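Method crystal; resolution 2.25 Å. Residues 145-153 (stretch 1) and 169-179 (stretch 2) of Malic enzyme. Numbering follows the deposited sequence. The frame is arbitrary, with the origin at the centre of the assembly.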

# COMPACT_ATOMS: atom_id res chain seq x y z
N LYS A 145 14.92 -15.52 -15.75
CA LYS A 145 14.02 -16.57 -15.28
C LYS A 145 13.41 -16.18 -13.91
O LYS A 145 14.10 -15.62 -13.05
CB LYS A 145 14.74 -17.95 -15.19
CG LYS A 145 15.38 -18.41 -16.51
CD LYS A 145 15.16 -19.92 -16.84
CE LYS A 145 13.79 -20.20 -17.55
NZ LYS A 145 13.63 -21.58 -18.18
N ASN A 146 12.13 -16.46 -13.73
CA ASN A 146 11.50 -16.18 -12.44
C ASN A 146 12.14 -16.98 -11.30
O ASN A 146 12.18 -18.21 -11.32
CB ASN A 146 9.99 -16.38 -12.51
CG ASN A 146 9.35 -15.34 -13.34
OD1 ASN A 146 9.21 -14.15 -12.91
ND2 ASN A 146 8.97 -15.72 -14.54
N ASP A 147 12.58 -16.25 -10.30
CA ASP A 147 13.39 -16.81 -9.23
C ASP A 147 12.65 -16.81 -7.88
O ASP A 147 12.47 -15.78 -7.25
CB ASP A 147 14.70 -16.02 -9.15
CG ASP A 147 15.64 -16.54 -8.13
OD1 ASP A 147 15.39 -17.62 -7.56
OD2 ASP A 147 16.65 -15.84 -7.88
N PRO A 148 12.27 -17.99 -7.41
CA PRO A 148 11.51 -18.07 -6.15
C PRO A 148 12.26 -17.42 -4.99
O PRO A 148 11.64 -16.76 -4.14
CB PRO A 148 11.39 -19.55 -5.89
CG PRO A 148 12.37 -20.24 -6.85
CD PRO A 148 12.78 -19.28 -7.89
N ASP A 149 13.59 -17.59 -4.97
CA ASP A 149 14.41 -17.04 -3.90
C ASP A 149 14.32 -15.52 -3.85
O ASP A 149 14.49 -14.92 -2.80
CB ASP A 149 15.90 -17.49 -4.04
CG ASP A 149 16.06 -19.03 -4.12
OD1 ASP A 149 15.31 -19.81 -3.47
OD2 ASP A 149 16.99 -19.46 -4.87
N ALA A 150 14.09 -14.90 -5.01
CA ALA A 150 13.88 -13.46 -5.07
C ALA A 150 12.55 -13.10 -4.35
O ALA A 150 12.48 -12.15 -3.57
CB ALA A 150 13.88 -12.98 -6.53
N VAL A 151 11.52 -13.90 -4.59
CA VAL A 151 10.22 -13.68 -3.97
C VAL A 151 10.39 -13.88 -2.46
O VAL A 151 9.99 -13.02 -1.69
CB VAL A 151 9.07 -14.54 -4.62
CG1 VAL A 151 7.70 -14.18 -4.03
CG2 VAL A 151 9.01 -14.32 -6.15
N ILE A 152 11.10 -14.94 -2.07
CA ILE A 152 11.33 -15.21 -0.62
C ILE A 152 12.03 -14.07 0.08
O ILE A 152 11.60 -13.61 1.16
CB ILE A 152 12.10 -16.54 -0.41
CG1 ILE A 152 11.17 -17.70 -0.77
CG2 ILE A 152 12.50 -16.68 1.00
CD1 ILE A 152 11.85 -19.07 -1.00
N GLU A 153 13.11 -13.60 -0.55
CA GLU A 153 13.91 -12.51 0.02
C GLU A 153 13.06 -11.25 0.14
O GLU A 153 13.11 -10.54 1.18
CB GLU A 153 15.19 -12.23 -0.83
CG GLU A 153 16.00 -11.03 -0.31
CD GLU A 153 17.32 -10.79 -1.09
OE1 GLU A 153 17.61 -11.49 -2.08
OE2 GLU A 153 18.07 -9.89 -0.70
N ASP A 169 -1.19 -15.84 -7.60
CA ASP A 169 -0.93 -15.88 -9.04
C ASP A 169 0.59 -16.00 -9.35
O ASP A 169 1.17 -15.24 -10.15
CB ASP A 169 -1.57 -14.65 -9.72
CG ASP A 169 -3.11 -14.68 -9.71
OD1 ASP A 169 -3.70 -15.56 -9.06
OD2 ASP A 169 -3.75 -13.81 -10.35
N ILE A 170 1.21 -16.93 -8.64
CA ILE A 170 2.59 -17.32 -8.79
C ILE A 170 2.57 -18.76 -9.36
O ILE A 170 1.88 -19.66 -8.84
CB ILE A 170 3.34 -17.28 -7.43
CG1 ILE A 170 3.13 -15.90 -6.79
CG2 ILE A 170 4.80 -17.67 -7.58
CD1 ILE A 170 3.96 -15.61 -5.54
N SER A 171 3.33 -18.95 -10.43
CA SER A 171 3.42 -20.24 -11.11
C SER A 171 3.97 -21.35 -10.22
O SER A 171 4.76 -21.10 -9.30
CB SER A 171 4.36 -20.07 -12.30
OG SER A 171 5.67 -19.84 -11.80
N GLN A 172 3.52 -22.57 -10.46
CA GLN A 172 4.06 -23.74 -9.76
C GLN A 172 5.24 -24.24 -10.60
O GLN A 172 5.18 -24.16 -11.83
CB GLN A 172 3.02 -24.85 -9.63
CG GLN A 172 2.66 -25.50 -10.97
CD GLN A 172 2.14 -26.92 -10.84
OE1 GLN A 172 2.40 -27.61 -9.86
NE2 GLN A 172 1.43 -27.36 -11.85
N PRO A 173 6.26 -24.82 -9.97
CA PRO A 173 6.37 -25.13 -8.57
C PRO A 173 6.95 -24.00 -7.73
O PRO A 173 7.12 -24.17 -6.52
CB PRO A 173 7.30 -26.34 -8.56
CG PRO A 173 8.25 -26.05 -9.74
CD PRO A 173 7.34 -25.46 -10.76
N ASN A 174 7.25 -22.86 -8.34
CA ASN A 174 7.72 -21.73 -7.55
C ASN A 174 6.78 -21.41 -6.35
O ASN A 174 7.24 -21.26 -5.20
CB ASN A 174 7.90 -20.46 -8.44
CG ASN A 174 9.25 -20.38 -9.15
OD1 ASN A 174 10.12 -21.25 -8.99
ND2 ASN A 174 9.43 -19.33 -9.94
N CYS A 175 5.46 -21.33 -6.59
CA CYS A 175 4.54 -20.98 -5.49
C CYS A 175 4.72 -21.88 -4.23
O CYS A 175 4.60 -21.41 -3.10
CB CYS A 175 3.09 -21.01 -5.96
SG CYS A 175 2.57 -22.61 -6.60
N TYR A 176 5.09 -23.15 -4.43
CA TYR A 176 5.29 -24.04 -3.26
C TYR A 176 6.49 -23.66 -2.41
O TYR A 176 6.40 -23.48 -1.16
CB TYR A 176 5.38 -25.50 -3.70
CG TYR A 176 4.14 -26.03 -4.40
CD1 TYR A 176 2.88 -26.06 -3.73
CD2 TYR A 176 4.21 -26.52 -5.69
CE1 TYR A 176 1.75 -26.57 -4.36
CE2 TYR A 176 3.08 -27.00 -6.33
CZ TYR A 176 1.85 -27.03 -5.65
OH TYR A 176 0.74 -27.56 -6.27
N LYS A 177 7.62 -23.49 -3.08
CA LYS A 177 8.85 -23.16 -2.41
C LYS A 177 8.68 -21.86 -1.63
O LYS A 177 9.05 -21.77 -0.44
CB LYS A 177 10.02 -23.09 -3.43
CG LYS A 177 11.30 -22.64 -2.80
CD LYS A 177 12.53 -22.78 -3.73
CE LYS A 177 13.84 -22.41 -2.99
NZ LYS A 177 15.07 -22.69 -3.80
N ILE A 178 8.13 -20.85 -2.30
CA ILE A 178 7.90 -19.54 -1.71
C ILE A 178 6.97 -19.65 -0.51
O ILE A 178 7.29 -19.16 0.56
CB ILE A 178 7.33 -18.55 -2.76
CG1 ILE A 178 8.35 -18.32 -3.90
CG2 ILE A 178 6.99 -17.23 -2.11
CD1 ILE A 178 7.72 -17.76 -5.23
N LEU A 179 5.84 -20.31 -0.66
CA LEU A 179 4.89 -20.37 0.45
C LEU A 179 5.52 -21.15 1.62
O LEU A 179 5.58 -20.65 2.76
CB LEU A 179 3.56 -21.00 -0.00
CG LEU A 179 2.60 -21.33 1.19
CD1 LEU A 179 2.17 -20.07 1.93
CD2 LEU A 179 1.43 -22.18 0.81

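Which polar contact is the shortest? A salt bridge: Lys177 NZ lies 2.9 Å from Asp149 OD1, pairing opposite charges, although the hydrogen bond within it is weak in geometry. Lys177 reaches the carboxylate with all four chi angles in t, a fully extended chain whose CD passes 4.0 Å from Pro148 CG.

Which polar contact anchors the start of the helices? Asn174 ND2 donates to the backbone carbonyl Asn146 O at 3.3 Å, with a nearly straight angle of 160°, tying the first residue of one helix to the loop before the other. The same amide sets its OD1 3.3 Å from Pro148 CG. Nearby, Asp147 caps its own helix, its OD1 accepting from Asp149 N at 3.2 Å.

How do the backbones run? Helices 148-153 and 174-179 point broadly the same way, 32° apart, and their axes approach to 9.0 Å. Pro148 CA faces Asn174 CA at 5.5 Å, and one turn later Ile152 CA faces Ile178 CA at 5.6 Å.

What fills the space between them? Ile178 is the apolar hub: its CG1 lies 3.8 Å from Pro148 CB and 4.3 Å from Ile152 CG1, while its CD1 meets Val151 CB at 3.5 Å. Farther out, Ile170 CD1 touches Val151 CG1 at 4.3 Å, extending the packing into the loop.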